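Local coordinates for protein-S-isoprenylcysteine O-methyltransferase (Tribolium castaneum, PDB 5V7P) that catalyses the S-adenosyl-L-methionine-dependent methylation of isoprenylated C-terminal cysteines of proteins, working as a multi-helix enzyme of the endoplasmic reticulum membrane, at residues G93-V98 with S137-F142; G214-S219 with L237-F242; G221-L226 with P233-A238. All coordinates share one frame; numbering follows the deposited sequence.

Contact 1: G93-V98 with S137-F142; sequences GGYMSV and SSWVEF. With D10 (decane), chain J; MPG ([(Z)-octadec-9-enyl] (2R)-2,3-bis(oxidanyl)propanoate), chain B; D10 (decane), chain I.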
loop_
_atom_site.group_PDB
_atom_site.type_symbol
_atom_site.label_atom_id
_atom_site.label_comp_id
_atom_site.label_asym_id
_atom_site.label_seq_id
_atom_site.Cartn_x
_atom_site.Cartn_y
_atom_site.Cartn_z
ATOM N N GLY A 93 9.677 17.821 -9.606
ATOM C CA GLY A 93 8.407 18.422 -9.231
ATOM C C GLY A 93 7.214 17.604 -9.688
ATOM O O GLY A 93 6.267 17.392 -8.927
ATOM N N GLY A 94 7.240 17.139 -10.939
ATOM C CA GLY A 94 6.149 16.311 -11.428
ATOM C C GLY A 94 6.043 14.997 -10.681
ATOM O O GLY A 94 4.944 14.484 -10.458
ATOM N N TYR A 95 7.185 14.436 -10.281
ATOM C CA TYR A 95 7.177 13.212 -9.488
ATOM C C TYR A 95 6.504 13.438 -8.140
ATOM O O TYR A 95 5.672 12.633 -7.704
ATOM C CB TYR A 95 8.610 12.711 -9.307
ATOM C CG TYR A 95 8.806 11.808 -8.111
ATOM C CD1 TYR A 95 8.548 10.449 -8.193
ATOM C CD2 TYR A 95 9.259 12.317 -6.899
ATOM C CE1 TYR A 95 8.729 9.621 -7.103
ATOM C CE2 TYR A 95 9.441 11.495 -5.801
ATOM C CZ TYR A 95 9.175 10.147 -5.909
ATOM O OH TYR A 95 9.354 9.318 -4.825
ATOM N N MET A 96 6.856 14.532 -7.461
ATOM C CA MET A 96 6.227 14.840 -6.181
ATOM C C MET A 96 4.714 14.939 -6.319
ATOM O O MET A 96 3.970 14.408 -5.487
ATOM C CB MET A 96 6.789 16.145 -5.621
ATOM C CG MET A 96 8.235 16.062 -5.176
ATOM S SD MET A 96 8.944 17.683 -4.824
ATOM C CE MET A 96 7.737 18.373 -3.696
ATOM N N SER A 97 4.239 15.618 -7.364
ATOM C CA SER A 97 2.802 15.808 -7.534
ATOM C C SER A 97 2.096 14.486 -7.814
ATOM O O SER A 97 1.027 14.218 -7.253
ATOM C CB SER A 97 2.543 16.809 -8.657
ATOM O OG SER A 97 3.165 18.049 -8.375
ATOM N N VAL A 98 2.674 13.654 -8.684
ATOM C CA VAL A 98 2.102 12.337 -8.957
ATOM C C VAL A 98 1.979 11.536 -7.668
ATOM O O VAL A 98 0.968 10.868 -7.425
ATOM C CB VAL A 98 2.958 11.602 -10.007
ATOM C CG1 VAL A 98 2.667 10.103 -10.025
ATOM C CG2 VAL A 98 2.714 12.194 -11.390
ATOM N N SER A 137 16.031 6.158 -1.677
ATOM C CA SER A 137 17.120 5.833 -2.589
ATOM C C SER A 137 16.844 6.353 -3.993
ATOM O O SER A 137 17.785 6.619 -4.750
ATOM C CB SER A 137 17.354 4.322 -2.616
ATOM O OG SER A 137 16.358 3.663 -3.375
ATOM N N SER A 138 15.570 6.500 -4.365
ATOM C CA SER A 138 15.249 7.097 -5.656
ATOM C C SER A 138 15.425 8.608 -5.627
ATOM O O SER A 138 15.682 9.219 -6.670
ATOM C CB SER A 138 13.821 6.737 -6.075
ATOM O OG SER A 138 12.860 7.538 -5.410
ATOM N N TRP A 139 15.297 9.225 -4.451
ATOM C CA TRP A 139 15.579 10.651 -4.332
ATOM C C TRP A 139 17.074 10.921 -4.437
ATOM O O TRP A 139 17.491 11.875 -5.103
ATOM C CB TRP A 139 15.044 11.193 -3.007
ATOM C CG TRP A 139 13.587 10.960 -2.781
ATOM C CD1 TRP A 139 12.656 10.585 -3.707
ATOM C CD2 TRP A 139 12.889 11.081 -1.537
ATOM N NE1 TRP A 139 11.422 10.468 -3.115
ATOM C CE2 TRP A 139 11.538 10.766 -1.783
ATOM C CE3 TRP A 139 13.276 11.425 -0.239
ATOM C CZ2 TRP A 139 10.573 10.786 -0.778
ATOM C CZ3 TRP A 139 12.317 11.445 0.757
ATOM C CH2 TRP A 139 10.982 11.127 0.481
ATOM N N VAL A 140 17.897 10.097 -3.782
ATOM C CA VAL A 140 19.334 10.338 -3.801
ATOM C C VAL A 140 19.899 10.056 -5.186
ATOM O O VAL A 140 20.775 10.782 -5.672
ATOM C CB VAL A 140 20.042 9.506 -2.712
ATOM C CG1 VAL A 140 19.385 9.730 -1.354
ATOM C CG2 VAL A 140 20.056 8.029 -3.066
ATOM N N GLU A 141 19.406 9.009 -5.852
ATOM C CA GLU A 141 19.854 8.739 -7.214
ATOM C C GLU A 141 19.587 9.937 -8.111
ATOM O O GLU A 141 20.474 10.388 -8.846
ATOM C CB GLU A 141 19.169 7.494 -7.780
ATOM C CG GLU A 141 19.606 7.191 -9.213
ATOM C CD GLU A 141 18.891 6.016 -9.840
ATOM O OE1 GLU A 141 18.134 5.322 -9.132
ATOM O OE2 GLU A 141 19.085 5.792 -11.051
ATOM N N PHE A 142 18.363 10.466 -8.067
ATOM C CA PHE A 142 18.021 11.603 -8.912
ATOM C C PHE A 142 18.992 12.756 -8.695
ATOM O O PHE A 142 19.601 13.257 -9.647
ATOM C CB PHE A 142 16.585 12.053 -8.639
ATOM C CG PHE A 142 16.167 13.254 -9.444
ATOM C CD1 PHE A 142 15.630 13.102 -10.712
ATOM C CD2 PHE A 142 16.320 14.535 -8.936
ATOM C CE1 PHE A 142 15.252 14.203 -11.458
ATOM C CE2 PHE A 142 15.943 15.639 -9.678
ATOM C CZ PHE A 142 15.408 15.473 -10.940
HETATM C C1 D10 J . 12.321 15.514 -1.330
HETATM C C2 D10 J . 11.036 15.105 -0.612
HETATM C C3 D10 J . 10.082 14.418 -1.589
HETATM C C4 D10 J . 8.826 13.989 -0.833
HETATM C C5 D10 J . 7.864 13.270 -1.774
HETATM C C6 D10 J . 6.673 12.758 -0.965
HETATM C C7 D10 J . 5.657 12.102 -1.895
HETATM C C8 D10 J . 4.676 11.266 -1.073
HETATM C C9 D10 J . 3.819 12.184 -0.206
HETATM C C2 MPG B . 9.314 1.304 -4.033
HETATM C C3 MPG B . 8.766 0.643 -5.292
HETATM C C4 MPG B . 7.583 -0.266 -4.971
HETATM C C5 MPG B . 6.910 -0.673 -6.263
HETATM C C6 MPG B . 5.834 -1.701 -5.957
HETATM C C7 MPG B . 4.698 -1.134 -5.110
HETATM C C8 MPG B . 4.262 -2.236 -4.161
HETATM C C9 MPG B . 2.890 -1.886 -3.591
HETATM C C10 MPG B . 2.683 -1.592 -2.328
HETATM C C11 MPG B . 3.790 -1.570 -1.273
HETATM C C12 MPG B . 3.439 -0.550 -0.201
HETATM C C13 MPG B . 2.251 -1.030 0.625
HETATM C C14 MPG B . 1.620 0.182 1.293
HETATM C C15 MPG B . 0.588 -0.266 2.326
HETATM C C16 MPG B . 0.855 0.409 3.669
HETATM O O1 MPG B . 8.403 3.495 -3.984
HETATM C C1 MPG B . 8.296 2.243 -3.388
HETATM C CXD MPG B . 7.164 5.373 -5.094
HETATM O O2 MPG B . 6.929 5.573 -6.458
HETATM C C21 MPG B . 8.418 6.158 -4.681
HETATM O O3 MPG B . 9.080 6.638 -5.816
HETATM O O4 MPG B . 6.632 3.090 -5.319
HETATM C CX3 MPG B . 7.359 3.886 -4.824
HETATM C C3 D10 I . 15.239 13.100 3.099
HETATM C C4 D10 I . 16.531 12.856 2.324
HETATM C C5 D10 I . 16.414 13.445 0.919
HETATM C C6 D10 I . 17.713 13.201 0.154
HETATM C C7 D10 I . 17.605 13.801 -1.247
HETATM C C8 D10 I . 18.969 13.747 -1.930
#
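Y95 and W139 join two helices assigned to the membrane, 90-113 and 129-148, through a single polar bridge. Their backbones stand well apart, with 10.2 Å between Y95 CA and W139 CA, and it takes two large aromatic side chains to span that gap. The tight part is the junction of their ends. W139 NE1 donates to Y95 OH over 2.9 Å, with an N-H...O angle of 160°, and the hydroxyl lies almost in the indole plane, as the direction of the N-H demands. The two rings meet rim to rim, planes at 74°, so neither covers the other; Y95 CE2 comes to 3.9 Å from W139 CD1. On Y95 a first torsion of 157°, with CG roughly opposite the backbone N, carries the phenol out from its helix. Both residues suit this place because each couples an apolar ring to one polar group, which the other satisfies inside a buried interface. F92 adds an aromatic neighbour to each ring.

The lipid-facing side is looser. The decane of chain J lies over one face of the indole, its C4 at 3.6 Å from W139 CZ2, while a second decane reaches the rim of the same ring and passes V140 on the partly exposed side of the helix. S138 makes only a distant approach to the bridge, its OG being hydrogen-bonded to A135 O one turn back. A leucine in place of the tryptophan would probably leave Y95 OH without its N-H donor and strip the first decane of the flat surface it lies on. The hydroxyl has a second partner in its ring plane: Y95 OH and O3 of the glycerate lipid MPG B share a hydrogen bond of 2.9 Å.

Contact 2: G214-S219 with L237-F242; sequences GWFYWS and LASWMF. With MPG ([(Z)-octadec-9-enyl] (2R)-2,3-bis(oxidanyl)propanoate), chain V; MPG ([(Z)-octadec-9-enyl] (2R)-2,3-bis(oxidanyl)propanoate), chain B; D10 (decane), chain G.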
loop_
_atom_site.group_PDB
_atom_site.type_symbol
_atom_site.label_atom_id
_atom_site.label_comp_id
_atom_site.label_asym_id
_atom_site.label_seq_id
_atom_site.Cartn_x
_atom_site.Cartn_y
_atom_site.Cartn_z
ATOM N N GLY A 214 -2.612 -1.522 -12.416
ATOM C CA GLY A 214 -2.397 -0.084 -12.378
ATOM C C GLY A 214 -1.302 0.307 -11.406
ATOM O O GLY A 214 -0.435 1.123 -11.725
ATOM N N TRP A 215 -1.318 -0.282 -10.209
ATOM C CA TRP A 215 -0.279 0.001 -9.228
ATOM C C TRP A 215 1.090 -0.426 -9.743
ATOM O O TRP A 215 2.077 0.301 -9.585
ATOM C CB TRP A 215 -0.610 -0.708 -7.915
ATOM C CG TRP A 215 0.060 -0.124 -6.712
ATOM C CD1 TRP A 215 1.221 0.591 -6.684
ATOM C CD2 TRP A 215 -0.397 -0.200 -5.357
ATOM N NE1 TRP A 215 1.516 0.962 -5.395
ATOM C CE2 TRP A 215 0.538 0.489 -4.561
ATOM C CE3 TRP A 215 -1.507 -0.787 -4.739
ATOM C CZ2 TRP A 215 0.398 0.609 -3.180
ATOM C CZ3 TRP A 215 -1.643 -0.667 -3.369
ATOM C CH2 TRP A 215 -0.696 0.024 -2.604
ATOM N N PHE A 216 1.162 -1.601 -10.375
ATOM C CA PHE A 216 2.430 -2.119 -10.877
ATOM C C PHE A 216 3.073 -1.150 -11.862
ATOM O O PHE A 216 4.235 -0.756 -11.698
ATOM C CB PHE A 216 2.199 -3.486 -11.529
ATOM C CG PHE A 216 3.431 -4.084 -12.156
ATOM C CD1 PHE A 216 4.487 -4.514 -11.370
ATOM C CD2 PHE A 216 3.521 -4.238 -13.528
ATOM C CE1 PHE A 216 5.616 -5.070 -11.940
ATOM C CE2 PHE A 216 4.649 -4.796 -14.105
ATOM C CZ PHE A 216 5.697 -5.213 -13.309
ATOM N N TYR A 217 2.331 -0.751 -12.895
ATOM C CA TYR A 217 2.903 0.130 -13.907
ATOM C C TYR A 217 3.071 1.552 -13.392
ATOM O O TYR A 217 4.038 2.228 -13.757
ATOM C CB TYR A 217 2.040 0.112 -15.166
ATOM C CG TYR A 217 2.218 -1.158 -15.960
ATOM C CD1 TYR A 217 3.416 -1.423 -16.610
ATOM C CD2 TYR A 217 1.202 -2.096 -16.050
ATOM C CE1 TYR A 217 3.595 -2.585 -17.330
ATOM C CE2 TYR A 217 1.372 -3.262 -16.770
ATOM C CZ TYR A 217 2.572 -3.499 -17.407
ATOM O OH TYR A 217 2.755 -4.655 -18.128
ATOM N N TRP A 218 2.153 2.019 -12.544
ATOM C CA TRP A 218 2.316 3.334 -11.936
ATOM C C TRP A 218 3.646 3.428 -11.202
ATOM O O TRP A 218 4.391 4.401 -11.363
ATOM C CB TRP A 218 1.155 3.619 -10.984
ATOM C CG TRP A 218 1.296 4.912 -10.239
ATOM C CD1 TRP A 218 0.859 6.139 -10.638
ATOM C CD2 TRP A 218 1.917 5.106 -8.960
ATOM N NE1 TRP A 218 1.166 7.085 -9.691
ATOM C CE2 TRP A 218 1.816 6.477 -8.651
ATOM C CE3 TRP A 218 2.544 4.253 -8.045
ATOM C CZ2 TRP A 218 2.319 7.015 -7.469
ATOM C CZ3 TRP A 218 3.043 4.791 -6.871
ATOM C CH2 TRP A 218 2.928 6.159 -6.595
ATOM N N SER A 219 3.969 2.414 -10.397
ATOM C CA SER A 219 5.196 2.468 -9.612
ATOM C C SER A 219 6.423 2.530 -10.512
ATOM O O SER A 219 7.359 3.294 -10.248
ATOM C CB SER A 219 5.282 1.262 -8.681
ATOM O OG SER A 219 5.370 0.043 -9.407
ATOM N N LEU A 237 11.179 -5.082 -10.460
ATOM C CA LEU A 237 11.338 -6.411 -9.872
ATOM C C LEU A 237 10.694 -6.477 -8.494
ATOM O O LEU A 237 9.950 -7.415 -8.182
ATOM C CB LEU A 237 12.828 -6.752 -9.781
ATOM C CG LEU A 237 13.288 -8.207 -9.635
ATOM C CD1 LEU A 237 14.733 -8.224 -9.151
ATOM C CD2 LEU A 237 12.408 -9.025 -8.704
ATOM N N ALA A 238 10.979 -5.488 -7.648
ATOM C CA ALA A 238 10.386 -5.466 -6.316
ATOM C C ALA A 238 8.867 -5.433 -6.408
ATOM O O ALA A 238 8.172 -6.188 -5.718
ATOM C CB ALA A 238 10.905 -4.262 -5.532
ATOM N N SER A 239 8.337 -4.553 -7.261
ATOM C CA SER A 239 6.897 -4.522 -7.502
ATOM C C SER A 239 6.388 -5.886 -7.950
ATOM O O SER A 239 5.375 -6.381 -7.442
ATOM C CB SER A 239 6.572 -3.466 -8.562
ATOM O OG SER A 239 5.177 -3.355 -8.796
ATOM N N TRP A 240 7.087 -6.509 -8.900
ATOM C CA TRP A 240 6.608 -7.750 -9.497
ATOM C C TRP A 240 6.526 -8.871 -8.468
ATOM O O TRP A 240 5.516 -9.581 -8.385
ATOM C CB TRP A 240 7.522 -8.147 -10.655
ATOM C CG TRP A 240 7.111 -9.405 -11.346
ATOM C CD1 TRP A 240 6.242 -9.519 -12.392
ATOM C CD2 TRP A 240 7.552 -10.733 -11.043
ATOM N NE1 TRP A 240 6.115 -10.836 -12.758
ATOM C CE2 TRP A 240 6.909 -11.603 -11.945
ATOM C CE3 TRP A 240 8.429 -11.271 -10.097
ATOM C CZ2 TRP A 240 7.112 -12.981 -11.928
ATOM C CZ3 TRP A 240 8.631 -12.637 -10.081
ATOM C CH2 TRP A 240 7.976 -13.478 -10.990
ATOM N N MET A 241 7.584 -9.054 -7.673
ATOM C CA MET A 241 7.590 -10.152 -6.713
ATOM C C MET A 241 6.564 -9.941 -5.607
ATOM O O MET A 241 5.997 -10.916 -5.101
ATOM C CB MET A 241 8.988 -10.333 -6.116
ATOM C CG MET A 241 9.430 -9.254 -5.122
ATOM S SD MET A 241 10.820 -9.794 -4.106
ATOM C CE MET A 241 10.071 -11.108 -3.147
ATOM N N PHE A 242 6.306 -8.690 -5.223
ATOM C CA PHE A 242 5.320 -8.436 -4.179
ATOM C C PHE A 242 3.921 -8.822 -4.642
ATOM O O PHE A 242 3.159 -9.434 -3.885
ATOM C CB PHE A 242 5.362 -6.967 -3.760
ATOM C CG PHE A 242 4.329 -6.604 -2.730
ATOM C CD1 PHE A 242 4.517 -6.928 -1.394
ATOM C CD2 PHE A 242 3.171 -5.937 -3.096
ATOM C CE1 PHE A 242 3.569 -6.595 -0.445
ATOM C CE2 PHE A 242 2.219 -5.601 -2.151
ATOM C CZ PHE A 242 2.417 -5.931 -0.824
HETATM C C2 MPG V . 10.552 -12.271 -13.005
HETATM C C3 MPG V . 10.528 -11.330 -14.205
HETATM C C4 MPG V . 9.509 -10.218 -13.971
HETATM C C5 MPG V . 9.657 -9.177 -15.078
HETATM C C6 MPG V . 8.443 -8.253 -15.086
HETATM C C7 MPG V . 8.505 -7.351 -16.319
HETATM C C8 MPG V . 7.266 -6.463 -16.367
HETATM C C9 MPG V . 7.133 -5.868 -17.770
HETATM C C10 MPG V . 7.246 -4.583 -18.050
HETATM C C11 MPG V . 7.518 -3.507 -16.998
HETATM C C12 MPG V . 8.302 -2.363 -17.639
HETATM O O1 MPG V . 10.577 -14.624 -12.634
HETATM C C1 MPG V . 11.194 -13.610 -13.375
HETATM C CXD MPG V . 10.347 -17.138 -12.406
HETATM O O2 MPG V . 11.197 -18.083 -11.818
HETATM C C21 MPG V . 9.713 -17.732 -13.661
HETATM O O3 MPG V . 9.236 -16.697 -14.477
HETATM O O4 MPG V . 12.240 -16.004 -13.231
HETATM C CX3 MPG V . 11.145 -15.894 -12.792
HETATM C C2 MPG B . 9.314 1.304 -4.033
HETATM C C3 MPG B . 8.766 0.643 -5.292
HETATM C C4 MPG B . 7.583 -0.266 -4.971
HETATM C C5 MPG B . 6.910 -0.673 -6.263
HETATM C C6 MPG B . 5.834 -1.701 -5.957
HETATM C C7 MPG B . 4.698 -1.134 -5.110
HETATM C C8 MPG B . 4.262 -2.236 -4.161
HETATM C C9 MPG B . 2.890 -1.886 -3.591
HETATM C C10 MPG B . 2.683 -1.592 -2.328
HETATM C C11 MPG B . 3.790 -1.570 -1.273
HETATM C C12 MPG B . 3.439 -0.550 -0.201
HETATM C C13 MPG B . 2.251 -1.030 0.625
HETATM C C14 MPG B . 1.620 0.182 1.293
HETATM C C15 MPG B . 0.588 -0.266 2.326
HETATM C C16 MPG B . 0.855 0.409 3.669
HETATM O O1 MPG B . 8.403 3.495 -3.984
HETATM C C1 MPG B . 8.296 2.243 -3.388
HETATM C CXD MPG B . 7.164 5.373 -5.094
HETATM O O2 MPG B . 6.929 5.573 -6.458
HETATM C C21 MPG B . 8.418 6.158 -4.681
HETATM O O3 MPG B . 9.080 6.638 -5.816
HETATM O O4 MPG B . 6.632 3.090 -5.319
HETATM C CX3 MPG B . 7.359 3.886 -4.824
HETATM C C1 D10 G . -2.143 -14.973 -16.114
HETATM C C2 D10 G . -1.217 -14.250 -17.085
HETATM C C3 D10 G . -1.666 -12.798 -17.214
HETATM C C4 D10 G . -0.556 -11.971 -17.861
HETATM C C5 D10 G . -1.187 -10.808 -18.620
HETATM C C6 D10 G . -0.105 -9.812 -19.030
HETATM C C7 D10 G . -0.567 -9.052 -20.273
HETATM C C8 D10 G . 0.008 -7.637 -20.254
HETATM C C9 D10 G . -0.989 -6.696 -19.586
HETATM C C10 D10 G . -0.236 -5.569 -18.883
#
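S219 OG, opposite S239, is the polar atom held from two directions. It donates to F216 O within its own helix at 2.7 Å, and across the interface S239 OG donates to S219 OG in a weak bond of 3.5 Å. S219 OG approaches F216 O at a C=O...O angle of 127°, tilted out of the carbonyl plane, as is usual when a helical serine turns back on the preceding turn; the first torsion of S219, 64°, between backbone N and carbonyl carbon, sets OG there. A small serine suits position 239, where its backbone comes near the other helix, 6.1 Å between F216 CA and S239 CA; S219 OG is well bonded to F216 O, whereas the bond from S239 OG is weak.

Most of the remaining contact belongs to F216. Its ring presents an edge to the other helix, with CD1 and CE1 beside the S239 hydroxyl and CE1 at 3.8 Å from W240 CB. Farther round the same rim, F216 CZ meets the tail of MPG V. W240 offers the face of its indole to that lipid, MPG V C4 lying 3.4 Å above the ring plane, while W240 NE1 is tied to P274 O. On the other flank the tail of MPG B runs past S219 and S239 and then over one face of W215, its C10 coming to 3.3 Å from W215 CZ2. Aromatic residues fit such positions because their broad apolar faces suit long hydrocarbon chains.

The short helical segments run nearly antiparallel, at 167° with axes 9.7 Å apart. Together they form the body of a predicted transmembrane helical hairpin, within the family's sequence region, with lipid chains packed along both flanks.

Contact 3: G221-L226 with P233-A238; sequences GTQIIL and PAYTLA. With MPG ([(Z)-octadec-9-enyl] (2R)-2,3-bis(oxidanyl)propanoate), chain B.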
loop_
_atom_site.group_PDB
_atom_site.type_symbol
_atom_site.label_atom_id
_atom_site.label_comp_id
_atom_site.label_asym_id
_atom_site.label_seq_id
_atom_site.Cartn_x
_atom_site.Cartn_y
_atom_site.Cartn_z
ATOM N N GLY A 221 6.304 3.722 -13.473
ATOM C CA GLY A 221 6.195 5.023 -14.109
ATOM C C GLY A 221 6.871 6.126 -13.315
ATOM O O GLY A 221 7.524 7.001 -13.887
ATOM N N THR A 222 6.722 6.100 -11.988
ATOM C CA THR A 222 7.321 7.141 -11.158
ATOM C C THR A 222 8.815 7.261 -11.421
ATOM O O THR A 222 9.358 8.370 -11.473
ATOM C CB THR A 222 7.070 6.858 -9.675
ATOM O OG1 THR A 222 7.703 5.631 -9.302
ATOM C CG2 THR A 222 5.575 6.777 -9.380
ATOM N N GLN A 223 9.496 6.129 -11.595
ATOM C CA GLN A 223 10.931 6.149 -11.847
ATOM C C GLN A 223 11.268 6.487 -13.290
ATOM O O GLN A 223 12.384 6.945 -13.560
ATOM C CB GLN A 223 11.543 4.800 -11.461
ATOM C CG GLN A 223 11.336 4.452 -9.998
ATOM C CD GLN A 223 11.749 5.585 -9.081
ATOM O OE1 GLN A 223 12.908 5.995 -9.069
ATOM N NE2 GLN A 223 10.793 6.118 -8.326
ATOM N N ILE A 224 10.338 6.277 -14.221
ATOM C CA ILE A 224 10.528 6.800 -15.568
ATOM C C ILE A 224 10.414 8.318 -15.556
ATOM O O ILE A 224 11.158 9.018 -16.254
ATOM C CB ILE A 224 9.525 6.158 -16.545
ATOM C CG1 ILE A 224 9.726 4.637 -16.570
ATOM C CG2 ILE A 224 9.688 6.760 -17.944
ATOM C CD1 ILE A 224 8.800 3.886 -17.510
ATOM N N ILE A 225 9.487 8.853 -14.758
ATOM C CA ILE A 225 9.417 10.300 -14.576
ATOM C C ILE A 225 10.784 10.829 -14.174
ATOM O O ILE A 225 11.328 11.746 -14.798
ATOM C CB ILE A 225 8.343 10.666 -13.534
ATOM C CG1 ILE A 225 6.968 10.182 -13.999
ATOM C CG2 ILE A 225 8.327 12.177 -13.279
ATOM C CD1 ILE A 225 5.854 10.397 -12.990
ATOM N N LEU A 226 11.371 10.230 -13.136
ATOM C CA LEU A 226 12.657 10.656 -12.600
ATOM C C LEU A 226 13.829 10.330 -13.518
ATOM O O LEU A 226 14.934 10.828 -13.276
ATOM C CB LEU A 226 12.878 9.996 -11.230
ATOM C CG LEU A 226 12.721 10.801 -9.936
ATOM C CD1 LEU A 226 11.800 12.005 -10.073
ATOM C CD2 LEU A 226 12.206 9.887 -8.834
ATOM N N PRO A 233 14.598 -0.648 -13.034
ATOM C CA PRO A 233 14.567 -2.116 -12.930
ATOM C C PRO A 233 14.334 -2.605 -11.513
ATOM O O PRO A 233 13.609 -3.588 -11.311
ATOM C CB PRO A 233 15.946 -2.538 -13.459
ATOM C CG PRO A 233 16.495 -1.335 -14.147
ATOM C CD PRO A 233 15.935 -0.171 -13.418
ATOM N N ALA A 234 14.940 -1.951 -10.521
ATOM C CA ALA A 234 14.750 -2.359 -9.132
ATOM C C ALA A 234 13.283 -2.257 -8.732
ATOM O O ALA A 234 12.726 -3.180 -8.126
ATOM C CB ALA A 234 15.622 -1.502 -8.216
ATOM N N TYR A 235 12.638 -1.136 -9.066
ATOM C CA TYR A 235 11.217 -0.980 -8.774
ATOM C C TYR A 235 10.384 -2.024 -9.508
ATOM O O TYR A 235 9.435 -2.582 -8.943
ATOM C CB TYR A 235 10.756 0.429 -9.152
ATOM C CG TYR A 235 10.974 1.464 -8.071
ATOM C CD1 TYR A 235 12.173 1.532 -7.371
ATOM C CD2 TYR A 235 9.983 2.383 -7.760
ATOM C CE1 TYR A 235 12.369 2.480 -6.382
ATOM C CE2 TYR A 235 10.170 3.334 -6.777
ATOM C CZ TYR A 235 11.365 3.379 -6.091
ATOM O OH TYR A 235 11.550 4.327 -5.110
ATOM N N THR A 236 10.721 -2.301 -10.770
ATOM C CA THR A 236 9.961 -3.276 -11.547
ATOM C C THR A 236 9.994 -4.648 -10.883
ATOM O O THR A 236 8.961 -5.315 -10.751
ATOM C CB THR A 236 10.521 -3.360 -12.971
ATOM O OG1 THR A 236 10.465 -2.068 -13.592
ATOM C CG2 THR A 236 9.732 -4.357 -13.817
ATOM N N LEU A 237 11.179 -5.082 -10.460
ATOM C CA LEU A 237 11.338 -6.411 -9.872
ATOM C C LEU A 237 10.694 -6.477 -8.494
ATOM O O LEU A 237 9.950 -7.415 -8.182
ATOM C CB LEU A 237 12.828 -6.752 -9.781
ATOM C CG LEU A 237 13.288 -8.207 -9.635
ATOM C CD1 LEU A 237 14.733 -8.224 -9.151
ATOM C CD2 LEU A 237 12.408 -9.025 -8.704
ATOM N N ALA A 238 10.979 -5.488 -7.648
ATOM C CA ALA A 238 10.386 -5.466 -6.316
ATOM C C ALA A 238 8.867 -5.433 -6.408
ATOM O O ALA A 238 8.172 -6.188 -5.718
ATOM C CB ALA A 238 10.905 -4.262 -5.532
HETATM C C2 MPG B . 9.314 1.304 -4.033
HETATM C C3 MPG B . 8.766 0.643 -5.292
HETATM C C4 MPG B . 7.583 -0.266 -4.971
HETATM C C5 MPG B . 6.910 -0.673 -6.263
HETATM C C6 MPG B . 5.834 -1.701 -5.957
HETATM C C7 MPG B . 4.698 -1.134 -5.110
HETATM C C8 MPG B . 4.262 -2.236 -4.161
HETATM C C9 MPG B . 2.890 -1.886 -3.591
HETATM C C10 MPG B . 2.683 -1.592 -2.328
HETATM C C11 MPG B . 3.790 -1.570 -1.273
HETATM C C12 MPG B . 3.439 -0.550 -0.201
HETATM C C13 MPG B . 2.251 -1.030 0.625
HETATM C C14 MPG B . 1.620 0.182 1.293
HETATM C C15 MPG B . 0.588 -0.266 2.326
HETATM C C16 MPG B . 0.855 0.409 3.669
HETATM O O1 MPG B . 8.403 3.495 -3.984
HETATM C C1 MPG B . 8.296 2.243 -3.388
HETATM C CXD MPG B . 7.164 5.373 -5.094
HETATM O O2 MPG B . 6.929 5.573 -6.458
HETATM C C21 MPG B . 8.418 6.158 -4.681
HETATM O O3 MPG B . 9.080 6.638 -5.816
HETATM O O4 MPG B . 6.632 3.090 -5.319
HETATM C CX3 MPG B . 7.359 3.886 -4.824
#
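The last turns of helix 210-225 and the first of helix 231-258 face each other where Q223 CA and Y235 CA stand 7.8 Å apart, close to the short loop that joins the two helices. Q223 and Y235 carry the contact. The first torsion of Q223 (-60°), with CG anti to the carbonyl carbon, lays CG over one face of the phenol in a CH-pi contact, 3.6 Å from Q223 CG to the ring centroid; the bend at the second torsion (-50°) then brings the amide along the ring. The amide plane is inclined 34° to the ring, and Q223 NE2 comes to 3.2 Å from Y235 CE2. The opposite face of the same ring receives MPG B, whose C3 is 3.3 Å from Y235 CD2, so the tyrosine is sandwiched between glutamine and lipid.

Both ends of the amide are used: NE2 donates to T222 OG1 over 3.3 Å and OE1 is hydrogen-bonded to N228 ND2, which fixes the flip of the group. The T222 hydroxyl is in turn bonded to S219 O and stands 2.9 Å from MPG B O2. Y235 OH finds its main partner in A134 O, with only a weak 3.5 Å bond from MPG B O3.

Threonine, glutamine and tyrosine thus offer apolar surface and polar ends together, consistent with a buried pocket that takes both the polar end of a lipid and the start of its chain.

In the fold
Along the chain, contact 1 closes before the other two open. It joins helices 90-113 and 129-148, whereas contacts 2 and 3 are two levels of one hairpin, helix 210-225 against helix 231-258, and share L237 and A238. Contact 3 sits near the turn and contact 2 lies farther along the two helices from it, their centres about 8 Å apart. From contact 1 the centres are about 11 Å to contact 3 and about 17 Å to contact 2. V98 packs on W218, and S138 on Q223 and Y235, knitting the two helix pairs together. All three touch MPG B, so two helix pairs far apart in sequence both contribute walls to one lipid pocket, probably within the membrane.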